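Local coordinates for hypothetical protein PH1109 (Pyrococcus horikoshii, PDB 2D5A) that is of unknown function but belongs to the CoA-binding proteins of Rossmann-like fold and holds coenzyme A in this structure, at residues A26-S31 and L83-K88; V52-P57 and R65-S70; L89-V94 and T111-A116. One frame throughout, in Å; residues are numbered along the deposited sequence.

Contact 1: A26-S31 and L83-K88; sequences ALVGAS and LFVKPK. With COA (coenzyme A), chain B.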
# COMPACT_ATOMS: atom_id res chain seq x y z
N ALA A 26 -0.07 -5.70 2.12
CA ALA A 26 -0.35 -5.47 3.58
C ALA A 26 -1.03 -4.12 3.48
O ALA A 26 -0.34 -3.13 3.12
CB ALA A 26 0.91 -5.34 4.34
N LEU A 27 -2.31 -4.05 3.88
CA LEU A 27 -3.07 -2.79 3.74
C LEU A 27 -3.17 -2.23 5.17
O LEU A 27 -3.93 -2.66 6.04
CB LEU A 27 -4.44 -3.06 3.11
CG LEU A 27 -5.19 -1.75 2.63
CD1 LEU A 27 -6.14 -2.03 1.47
CD2 LEU A 27 -6.03 -1.15 3.87
N VAL A 28 -2.38 -1.16 5.35
CA VAL A 28 -2.18 -0.62 6.75
C VAL A 28 -3.17 0.48 7.01
O VAL A 28 -3.31 1.42 6.19
CB VAL A 28 -0.69 -0.06 6.85
CG1 VAL A 28 -0.52 0.62 8.24
CG2 VAL A 28 0.33 -1.18 6.64
N GLY A 29 -3.87 0.40 8.13
CA GLY A 29 -4.98 1.36 8.37
C GLY A 29 -6.33 0.76 7.94
O GLY A 29 -7.37 1.39 7.87
N ALA A 30 -6.30 -0.58 7.72
CA ALA A 30 -7.57 -1.24 7.36
C ALA A 30 -8.66 -0.96 8.40
O ALA A 30 -8.37 -0.93 9.58
CB ALA A 30 -7.34 -2.77 7.32
N SER A 31 -9.91 -0.90 7.94
CA SER A 31 -11.01 -0.54 8.86
C SER A 31 -12.29 -1.24 8.35
O SER A 31 -12.49 -1.38 7.11
CB SER A 31 -11.29 0.97 8.74
OG SER A 31 -12.49 1.29 9.47
N LEU A 83 -0.43 2.11 2.22
CA LEU A 83 -0.59 2.87 3.49
C LEU A 83 -1.82 3.73 3.54
O LEU A 83 -2.02 4.53 2.63
CB LEU A 83 0.65 3.77 3.68
CG LEU A 83 1.97 3.01 3.82
CD1 LEU A 83 3.16 4.03 3.57
CD2 LEU A 83 2.10 2.32 5.25
N PHE A 84 -2.71 3.49 4.52
CA PHE A 84 -3.91 4.32 4.76
C PHE A 84 -3.82 4.85 6.23
O PHE A 84 -4.79 4.76 7.01
CB PHE A 84 -5.19 3.50 4.63
CG PHE A 84 -5.57 3.21 3.19
CD1 PHE A 84 -6.49 4.04 2.54
CD2 PHE A 84 -5.04 2.12 2.53
CE1 PHE A 84 -6.92 3.77 1.19
CE2 PHE A 84 -5.45 1.83 1.22
CZ PHE A 84 -6.37 2.62 0.55
N VAL A 85 -2.67 5.40 6.56
CA VAL A 85 -2.52 5.99 7.88
C VAL A 85 -1.82 7.37 7.74
O VAL A 85 -1.22 7.60 6.74
CB VAL A 85 -1.61 5.17 8.84
CG1 VAL A 85 -2.40 3.83 9.24
CG2 VAL A 85 -0.22 4.77 8.25
N LYS A 86 -1.95 8.18 8.78
CA LYS A 86 -1.37 9.50 8.66
C LYS A 86 0.10 9.45 8.45
O LYS A 86 0.87 8.58 8.90
CB LYS A 86 -1.75 10.29 9.92
CG LYS A 86 -3.21 10.63 9.82
CD LYS A 86 -3.73 11.03 11.21
CE LYS A 86 -4.85 11.98 11.04
NZ LYS A 86 -5.77 11.91 12.25
N PRO A 87 0.65 10.57 7.85
CA PRO A 87 2.06 10.60 7.58
C PRO A 87 3.03 10.20 8.63
O PRO A 87 3.94 9.34 8.36
CB PRO A 87 2.31 12.08 7.12
CG PRO A 87 1.00 12.52 6.54
CD PRO A 87 -0.10 11.73 7.36
N LYS A 88 2.88 10.73 9.90
CA LYS A 88 3.87 10.32 10.89
C LYS A 88 3.81 8.86 11.30
O LYS A 88 4.82 8.28 11.73
CB LYS A 88 3.82 11.19 12.17
CG LYS A 88 4.46 12.63 11.89
CD LYS A 88 4.99 13.30 13.23
CE LYS A 88 6.60 13.15 13.47
NZ LYS A 88 7.27 13.87 14.76
N1A COA B . -1.89 1.38 12.57
C2A COA B . -2.86 1.01 11.74
N3A COA B . -4.01 1.67 11.62
C4A COA B . -4.17 2.80 12.33
C5A COA B . -3.17 3.25 13.19
C6A COA B . -2.01 2.50 13.32
N6A COA B . -1.05 2.82 14.20
N7A COA B . -3.63 4.36 13.77
C8A COA B . -4.86 4.61 13.31
N9A COA B . -5.19 3.65 12.43
C1B COA B . -6.50 3.48 11.77
C2B COA B . -7.69 3.75 12.70
O2B COA B . -8.07 2.55 13.37
C3B COA B . -8.74 4.26 11.71
O3B COA B . -9.77 3.32 11.42
P3B COA B . -11.07 3.26 12.38
O7A COA B . -11.85 1.96 11.84
O8A COA B . -11.91 4.59 12.14
O9A COA B . -10.55 3.13 13.77
C4B COA B . -7.95 4.62 10.45
O4B COA B . -6.57 4.55 10.83
C5B COA B . -8.27 6.05 10.00
O5B COA B . -8.10 6.93 11.11
P1A COA B . -7.61 8.47 10.92
O1A COA B . -6.19 8.45 10.47
O2A COA B . -7.95 9.08 12.22
O3A COA B . -8.68 8.97 9.83
P2A COA B . -8.63 10.39 9.05
O4A COA B . -10.05 10.69 8.76
O5A COA B . -7.76 11.31 9.82
O6A COA B . -7.93 10.07 7.63
CBP COA B . -6.26 8.85 6.43
CCP COA B . -6.51 9.95 7.47
CDP COA B . -6.99 7.54 6.76
CEP COA B . -4.79 8.79 6.06
CAP COA B . -7.00 9.37 5.18
OAP COA B . -6.50 10.63 4.70
C9P COA B . -6.98 8.43 3.98
O9P COA B . -7.98 7.53 3.93
N8P COA B . -6.10 8.60 2.99
C7P COA B . -6.11 7.77 1.77
C6P COA B . -7.12 8.43 0.82
C5P COA B . -7.22 7.65 -0.48
O5P COA B . -6.06 7.31 -1.09
N4P COA B . -8.42 7.30 -0.91
C3P COA B . -8.57 6.50 -2.13
C2P COA B . -9.43 7.33 -3.08
S1P COA B . -9.77 6.35 -4.58
O HOH W 1 -7.44 4.14 7.25
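The carbonyl oxygen of Val28 takes the backbone hydrogen bond from Phe84, with Phe84 N 2.7 Å from Val28 O and a moderately bent N-H...O angle of 146°. Next to this bond, a water donates to both Gly29 O and Phe84 O, 2.8 Å and 2.7 Å from its oxygen, so the two backbones stay linked as they leave the sheet. Phe84 holds CG anti to its carbonyl carbon (chi1 -77°), which lays the CD2 and CE2 side of the ring obliquely against Leu27; the nearest atoms are Phe84 CD2 and Leu27 CD2, at 3.7 Å. Its CD1 side meets C7P of coenzyme A. Val28 packs alongside Leu83, whereas its CG1 branch crosses CG1 of Val85 at 3.9 Å. That Val85 methyl also touches the adenine, and Gly29, without a side chain at the third position of a type II turn, brings its CA to 3.4 Å from N3A. Farther along each loop, Ser31 OG donates to phosphate oxygen O7A, while Lys86 NZ reaches O5A only weakly. Adjacent parallel strands 24-28 and 80-83 whose outgoing loops, one carrying glycine, form a nucleotide crevice are typical of the Rossmann fold.

Contact 2: V52-P57 and R65-S70; sequences VYPVNP and RKCYPS. With COA (coenzyme A), chain B.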
# COMPACT_ATOMS: atom_id res chain seq x y z
N VAL A 52 -5.07 -9.62 0.22
CA VAL A 52 -4.93 -8.41 1.04
C VAL A 52 -5.01 -8.74 2.48
O VAL A 52 -6.09 -9.10 2.98
CB VAL A 52 -6.04 -7.35 0.75
CG1 VAL A 52 -5.65 -5.97 1.52
CG2 VAL A 52 -6.10 -6.99 -0.83
N TYR A 53 -3.86 -8.52 3.15
CA TYR A 53 -3.78 -8.75 4.63
C TYR A 53 -3.98 -7.39 5.31
O TYR A 53 -3.11 -6.52 5.19
CB TYR A 53 -2.35 -9.24 4.91
CG TYR A 53 -2.13 -10.66 4.39
CD1 TYR A 53 -2.37 -11.76 5.29
CD2 TYR A 53 -1.66 -10.91 3.12
CE1 TYR A 53 -2.19 -13.01 4.89
CE2 TYR A 53 -1.41 -12.26 2.75
CZ TYR A 53 -1.72 -13.26 3.69
OH TYR A 53 -1.47 -14.57 3.21
N PRO A 54 -5.11 -7.19 5.97
CA PRO A 54 -5.31 -5.94 6.68
C PRO A 54 -4.37 -5.87 7.90
O PRO A 54 -4.08 -6.82 8.63
CB PRO A 54 -6.78 -5.97 7.13
CG PRO A 54 -7.09 -7.48 7.29
CD PRO A 54 -6.24 -8.19 6.19
N VAL A 55 -3.85 -4.66 8.13
CA VAL A 55 -2.93 -4.44 9.28
C VAL A 55 -3.47 -3.24 10.06
O VAL A 55 -3.57 -2.12 9.55
CB VAL A 55 -1.49 -4.06 8.77
CG1 VAL A 55 -0.58 -3.67 9.97
CG2 VAL A 55 -0.91 -5.30 8.03
N ASN A 56 -3.82 -3.46 11.34
CA ASN A 56 -4.35 -2.39 12.16
C ASN A 56 -4.44 -3.06 13.57
O ASN A 56 -5.27 -3.96 13.76
CB ASN A 56 -5.79 -1.98 11.77
CG ASN A 56 -6.25 -0.77 12.57
OD1 ASN A 56 -5.71 -0.52 13.68
ND2 ASN A 56 -7.17 0.05 12.03
N PRO A 57 -3.61 -2.64 14.52
CA PRO A 57 -3.62 -3.22 15.88
C PRO A 57 -4.95 -3.11 16.59
O PRO A 57 -5.12 -3.81 17.60
CB PRO A 57 -2.54 -2.39 16.68
CG PRO A 57 -1.66 -1.86 15.53
CD PRO A 57 -2.55 -1.61 14.33
N ARG A 65 -11.07 -11.04 6.74
CA ARG A 65 -9.64 -11.43 6.64
C ARG A 65 -9.06 -11.21 8.07
O ARG A 65 -9.36 -10.19 8.76
CB ARG A 65 -8.86 -10.48 5.71
CG ARG A 65 -9.23 -10.66 4.20
CD ARG A 65 -8.70 -12.06 3.79
NE ARG A 65 -7.22 -12.14 3.90
CZ ARG A 65 -6.36 -12.26 2.89
NH1 ARG A 65 -6.78 -12.36 1.59
NH2 ARG A 65 -5.06 -12.19 3.19
N LYS A 66 -8.22 -12.12 8.51
CA LYS A 66 -7.59 -11.85 9.87
C LYS A 66 -6.80 -10.53 9.73
O LYS A 66 -6.09 -10.37 8.72
CB LYS A 66 -6.50 -12.93 10.10
CG LYS A 66 -7.16 -14.31 10.47
CD LYS A 66 -6.26 -15.50 9.92
CE LYS A 66 -7.07 -16.90 9.82
NZ LYS A 66 -7.05 -17.43 11.26
N CYS A 67 -6.84 -9.75 10.79
CA CYS A 67 -6.17 -8.42 10.74
C CYS A 67 -4.99 -8.53 11.71
O CYS A 67 -5.13 -8.99 12.84
CB CYS A 67 -7.22 -7.42 11.21
SG CYS A 67 -6.55 -5.68 11.03
N TYR A 68 -3.83 -8.02 11.26
CA TYR A 68 -2.59 -8.21 12.04
C TYR A 68 -2.17 -6.83 12.64
O TYR A 68 -2.43 -5.77 12.10
CB TYR A 68 -1.52 -8.69 11.03
CG TYR A 68 -1.83 -10.12 10.61
CD1 TYR A 68 -2.66 -10.40 9.52
CD2 TYR A 68 -1.32 -11.17 11.34
CE1 TYR A 68 -2.95 -11.77 9.17
CE2 TYR A 68 -1.59 -12.48 11.00
CZ TYR A 68 -2.42 -12.77 9.93
OH TYR A 68 -2.78 -14.07 9.58
N PRO A 69 -1.45 -6.92 13.75
CA PRO A 69 -0.99 -5.72 14.48
C PRO A 69 0.32 -5.13 13.90
O PRO A 69 0.66 -3.99 14.27
CB PRO A 69 -0.84 -6.21 15.94
CG PRO A 69 -0.36 -7.70 15.74
CD PRO A 69 -1.19 -8.22 14.50
N SER A 70 0.96 -5.84 12.95
CA SER A 70 2.16 -5.32 12.32
C SER A 70 2.32 -6.06 10.99
O SER A 70 1.83 -7.23 10.84
CB SER A 70 3.33 -5.58 13.30
OG SER A 70 4.39 -6.15 12.70
N1A COA B . -1.89 1.38 12.57
C2A COA B . -2.86 1.01 11.74
N3A COA B . -4.01 1.67 11.62
C4A COA B . -4.17 2.80 12.33
C5A COA B . -3.17 3.25 13.19
C6A COA B . -2.01 2.50 13.32
N6A COA B . -1.05 2.82 14.20
N7A COA B . -3.63 4.36 13.77
C8A COA B . -4.86 4.61 13.31
N9A COA B . -5.19 3.65 12.43
C1B COA B . -6.50 3.48 11.77
C2B COA B . -7.69 3.75 12.70
O2B COA B . -8.07 2.55 13.37
C3B COA B . -8.74 4.26 11.71
O3B COA B . -9.77 3.32 11.42
P3B COA B . -11.07 3.26 12.38
O7A COA B . -11.85 1.96 11.84
O8A COA B . -11.91 4.59 12.14
O9A COA B . -10.55 3.13 13.77
C4B COA B . -7.95 4.62 10.45
O4B COA B . -6.57 4.55 10.83
C5B COA B . -8.27 6.05 10.00
O5B COA B . -8.10 6.93 11.11
P1A COA B . -7.61 8.47 10.92
O1A COA B . -6.19 8.45 10.47
O2A COA B . -7.95 9.08 12.22
O3A COA B . -8.68 8.97 9.83
P2A COA B . -8.63 10.39 9.05
O4A COA B . -10.05 10.69 8.76
O5A COA B . -7.76 11.31 9.82
O6A COA B . -7.93 10.07 7.63
CBP COA B . -6.26 8.85 6.43
CCP COA B . -6.51 9.95 7.47
CDP COA B . -6.99 7.54 6.76
CEP COA B . -4.79 8.79 6.06
CAP COA B . -7.00 9.37 5.18
OAP COA B . -6.50 10.63 4.70
C9P COA B . -6.98 8.43 3.98
O9P COA B . -7.98 7.53 3.93
N8P COA B . -6.10 8.60 2.99
C7P COA B . -6.11 7.77 1.77
C6P COA B . -7.12 8.43 0.82
C5P COA B . -7.22 7.65 -0.48
O5P COA B . -6.06 7.31 -1.09
N4P COA B . -8.42 7.30 -0.91
C3P COA B . -8.57 6.50 -2.13
C2P COA B . -9.43 7.33 -3.08
S1P COA B . -9.77 6.35 -4.58
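Arg65 folds back over Tyr53, its chain bent at chi2 (-68°) and chi3 (-64°), until NH2 stands over the centre of the phenol ring. The guanidinium is almost perpendicular to that ring, so this cation-pi contact presents a nitrogen to the aromatic face; Arg65 CZ lies 4.6 Å from the centroid of the Tyr53 ring. One face of the guanidinium covers Val52 O, without a hydrogen bond, and NH1 is salt-bridged to Asp51. Tyr53 OH has its partner in Asp76, and CD1 of the same ring touches CE1 of Tyr68 at 3.9 Å. Cys67 turns SG anti to its backbone N (chi1 -175°), where the sulfur rests 3.9 Å from Pro54 CB and 3.8 Å from Asn56 CB. Two backbone bonds tie the segments: Tyr68 N to Pro54 O at 2.9 Å and Asn56 N to Tyr68 O at 2.8 Å. Asn56 directs ND2 to O2B of coenzyme A, 3.0 Å away and almost straight, and also to Ala30 O, while OD1 accepts from Lys58 N. The chemistry implies a charged, aromatic grip near the strand's start and, just past its end, an amide probably held by its protein bonds while it donates to the ribose hydroxyl.

Contact 3: L89-V94 and T111-A116; sequences LTMEYV and TYNREA. With COA (coenzyme A), chain B.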
# COMPACT_ATOMS: atom_id res chain seq x y z
N LEU A 89 2.66 8.25 11.01
CA LEU A 89 2.55 6.79 11.33
C LEU A 89 3.26 5.98 10.26
O LEU A 89 3.72 4.83 10.49
CB LEU A 89 1.08 6.37 11.32
CG LEU A 89 0.41 6.61 12.70
CD1 LEU A 89 0.30 8.12 12.94
CD2 LEU A 89 -1.00 6.11 12.65
N THR A 90 3.45 6.59 9.09
CA THR A 90 4.06 5.74 8.05
C THR A 90 5.51 5.40 8.25
O THR A 90 6.01 4.45 7.62
CB THR A 90 3.92 6.34 6.60
OG1 THR A 90 4.69 7.57 6.57
CG2 THR A 90 2.48 6.63 6.24
N MET A 91 6.26 6.12 9.09
CA MET A 91 7.67 5.80 9.20
C MET A 91 7.84 4.42 9.79
O MET A 91 8.67 3.58 9.37
CB MET A 91 8.37 6.86 10.07
CG MET A 91 9.72 6.39 10.61
SD MET A 91 10.80 6.12 9.19
CE MET A 91 10.67 7.81 8.49
N GLU A 92 7.03 4.15 10.78
CA GLU A 92 7.08 2.84 11.44
C GLU A 92 6.74 1.71 10.49
O GLU A 92 7.38 0.68 10.51
CB GLU A 92 6.09 2.85 12.54
CG GLU A 92 6.62 3.72 13.62
CD GLU A 92 7.96 3.18 14.17
OE1 GLU A 92 8.19 1.91 14.18
OE2 GLU A 92 8.74 4.03 14.65
N TYR A 93 5.73 1.94 9.69
CA TYR A 93 5.25 0.91 8.75
C TYR A 93 6.24 0.69 7.62
O TYR A 93 6.37 -0.44 7.11
CB TYR A 93 3.80 1.21 8.26
CG TYR A 93 2.84 0.83 9.36
CD1 TYR A 93 2.14 1.81 10.09
CD2 TYR A 93 2.67 -0.50 9.72
CE1 TYR A 93 1.27 1.50 11.15
CE2 TYR A 93 1.84 -0.86 10.78
CZ TYR A 93 1.14 0.09 11.47
OH TYR A 93 0.26 -0.20 12.46
N VAL A 94 7.00 1.73 7.26
CA VAL A 94 8.02 1.59 6.22
C VAL A 94 9.16 0.81 6.80
O VAL A 94 9.78 -0.06 6.12
CB VAL A 94 8.51 3.06 5.72
CG1 VAL A 94 9.93 2.93 5.09
CG2 VAL A 94 7.54 3.58 4.68
N THR A 111 -0.98 10.56 2.82
CA THR A 111 -0.14 9.81 3.70
C THR A 111 1.30 10.00 3.56
O THR A 111 2.10 9.50 4.33
CB THR A 111 -0.44 8.23 3.55
OG1 THR A 111 0.11 7.81 2.28
CG2 THR A 111 -1.93 8.01 3.46
N TYR A 112 1.73 10.75 2.50
CA TYR A 112 3.15 10.88 2.26
C TYR A 112 3.97 11.50 3.34
O TYR A 112 3.55 12.49 3.95
CB TYR A 112 3.29 11.66 0.92
CG TYR A 112 4.71 11.87 0.53
CD1 TYR A 112 5.35 13.12 0.77
CD2 TYR A 112 5.46 10.82 -0.06
CE1 TYR A 112 6.68 13.29 0.44
CE2 TYR A 112 6.83 11.01 -0.42
CZ TYR A 112 7.41 12.26 -0.16
OH TYR A 112 8.75 12.48 -0.49
N ASN A 113 5.10 10.87 3.63
CA ASN A 113 6.02 11.34 4.65
C ASN A 113 7.41 11.26 4.02
O ASN A 113 7.89 10.18 3.56
CB ASN A 113 5.97 10.46 5.90
CG ASN A 113 6.89 10.94 6.98
OD1 ASN A 113 6.48 11.75 7.85
ND2 ASN A 113 8.11 10.53 6.93
N ARG A 114 8.12 12.41 3.97
CA ARG A 114 9.46 12.41 3.35
C ARG A 114 10.52 11.53 3.96
O ARG A 114 11.24 10.83 3.26
CB ARG A 114 9.96 13.85 3.34
CG ARG A 114 9.48 14.58 2.20
CD ARG A 114 10.08 15.92 2.40
NE ARG A 114 9.74 16.34 3.75
CZ ARG A 114 10.20 17.43 4.33
NH1 ARG A 114 9.81 17.72 5.57
NH2 ARG A 114 11.04 18.21 3.65
N GLU A 115 10.62 11.60 5.26
CA GLU A 115 11.54 10.80 6.02
C GLU A 115 11.21 9.28 5.72
O GLU A 115 12.10 8.46 5.43
CB GLU A 115 11.28 11.11 7.49
CG GLU A 115 12.25 10.53 8.50
CD GLU A 115 13.73 10.73 8.11
OE1 GLU A 115 14.07 11.78 7.46
OE2 GLU A 115 14.54 9.83 8.47
N ALA A 116 9.93 8.91 5.84
CA ALA A 116 9.62 7.46 5.60
C ALA A 116 10.08 7.09 4.17
O ALA A 116 10.64 5.99 3.93
CB ALA A 116 8.06 7.21 5.78
N1A COA B . -1.89 1.38 12.57
C2A COA B . -2.86 1.01 11.74
N3A COA B . -4.01 1.67 11.62
C4A COA B . -4.17 2.80 12.33
C5A COA B . -3.17 3.25 13.19
C6A COA B . -2.01 2.50 13.32
N6A COA B . -1.05 2.82 14.20
N7A COA B . -3.63 4.36 13.77
C8A COA B . -4.86 4.61 13.31
N9A COA B . -5.19 3.65 12.43
C1B COA B . -6.50 3.48 11.77
C2B COA B . -7.69 3.75 12.70
O2B COA B . -8.07 2.55 13.37
C3B COA B . -8.74 4.26 11.71
O3B COA B . -9.77 3.32 11.42
P3B COA B . -11.07 3.26 12.38
O7A COA B . -11.85 1.96 11.84
O8A COA B . -11.91 4.59 12.14
O9A COA B . -10.55 3.13 13.77
C4B COA B . -7.95 4.62 10.45
O4B COA B . -6.57 4.55 10.83
C5B COA B . -8.27 6.05 10.00
O5B COA B . -8.10 6.93 11.11
P1A COA B . -7.61 8.47 10.92
O1A COA B . -6.19 8.45 10.47
O2A COA B . -7.95 9.08 12.22
O3A COA B . -8.68 8.97 9.83
P2A COA B . -8.63 10.39 9.05
O4A COA B . -10.05 10.69 8.76
O5A COA B . -7.76 11.31 9.82
O6A COA B . -7.93 10.07 7.63
CBP COA B . -6.26 8.85 6.43
CCP COA B . -6.51 9.95 7.47
CDP COA B . -6.99 7.54 6.76
CEP COA B . -4.79 8.79 6.06
CAP COA B . -7.00 9.37 5.18
OAP COA B . -6.50 10.63 4.70
C9P COA B . -6.98 8.43 3.98
O9P COA B . -7.98 7.53 3.93
N8P COA B . -6.10 8.60 2.99
C7P COA B . -6.11 7.77 1.77
C6P COA B . -7.12 8.43 0.82
C5P COA B . -7.22 7.65 -0.48
O5P COA B . -6.06 7.31 -1.09
N4P COA B . -8.42 7.30 -0.91
C3P COA B . -8.57 6.50 -2.13
C2P COA B . -9.43 7.33 -3.08
S1P COA B . -9.77 6.35 -4.58
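Thr90, Met91 and Val94 meet Asn113 and Ala116 beside the one aromatic ring of residues 89-94, that of Tyr93, which has N1A of coenzyme A oblique to it; Tyr93 OH donates a hydrogen bond to this N1A at 2.7 Å. Between the two segments the packing centres on Ala116, whose methyl is directed toward residues 89-94 and lets the backbones come near: Met91 CA and Ala116 CA are 4.4 Å apart. The Thr90 and Asn113 side chains run past one another head to tail. With chi1 at 65°, the Thr90 hydroxyl sits over its own backbone, flanked by N and C, and OG1 passes 3.2 Å from Asn113 CB and 3.5 Å from Ala116 CB while remaining hydrogen-bonded to Pro87 O. Its other branch, CG2, rests against Thr111 O at 3.5 Å. Val94 touches Ala116 with both methyls: CG2 is 3.8 Å from Ala116 CB, and CG1 is 3.3 Å from Ala116 O. Met91 curls over the same alanine, its SD 4.0 Å from Ala116 CA, although the exact place of its terminal methyl is doubtful. Asn113 occupies the N-cap of helix 114-122, two residues after Thr111, which bonds through OG1 to Gln108 O and touches coenzyme A with CG2. Thr90, Val94 and Ala116 all also pack on strand 104-107. Neighbouring helices lying together over the strand that connects them are typical of the successive beta-alpha-beta crossovers of a Rossmann-like domain.

Overall arrangement
Contacts 1 and 2 share the parallel sheet, with strand 24-28 between strands 51-55 and 80-83; contact 3 joins two helices that follow its strands, and all three border coenzyme A. Contact 1 is central, about 10 Å between centres from contacts 2 and 3, which are themselves about 18 Å apart. It joins contact 2 through a probable hydrogen bond between Leu27 O and Val55 N, 2.9 Å apart. Tyr93 of contact 3 links all three: its CD1 is 3.5 Å from Val28 CG1, and its OH is 3.7 Å from Pro57 CD. Contacts 1 and 2 flank the adenosine, contact 3 adds a bond to the adenine, and residues 83-88 and 111-116 reach the pantetheine.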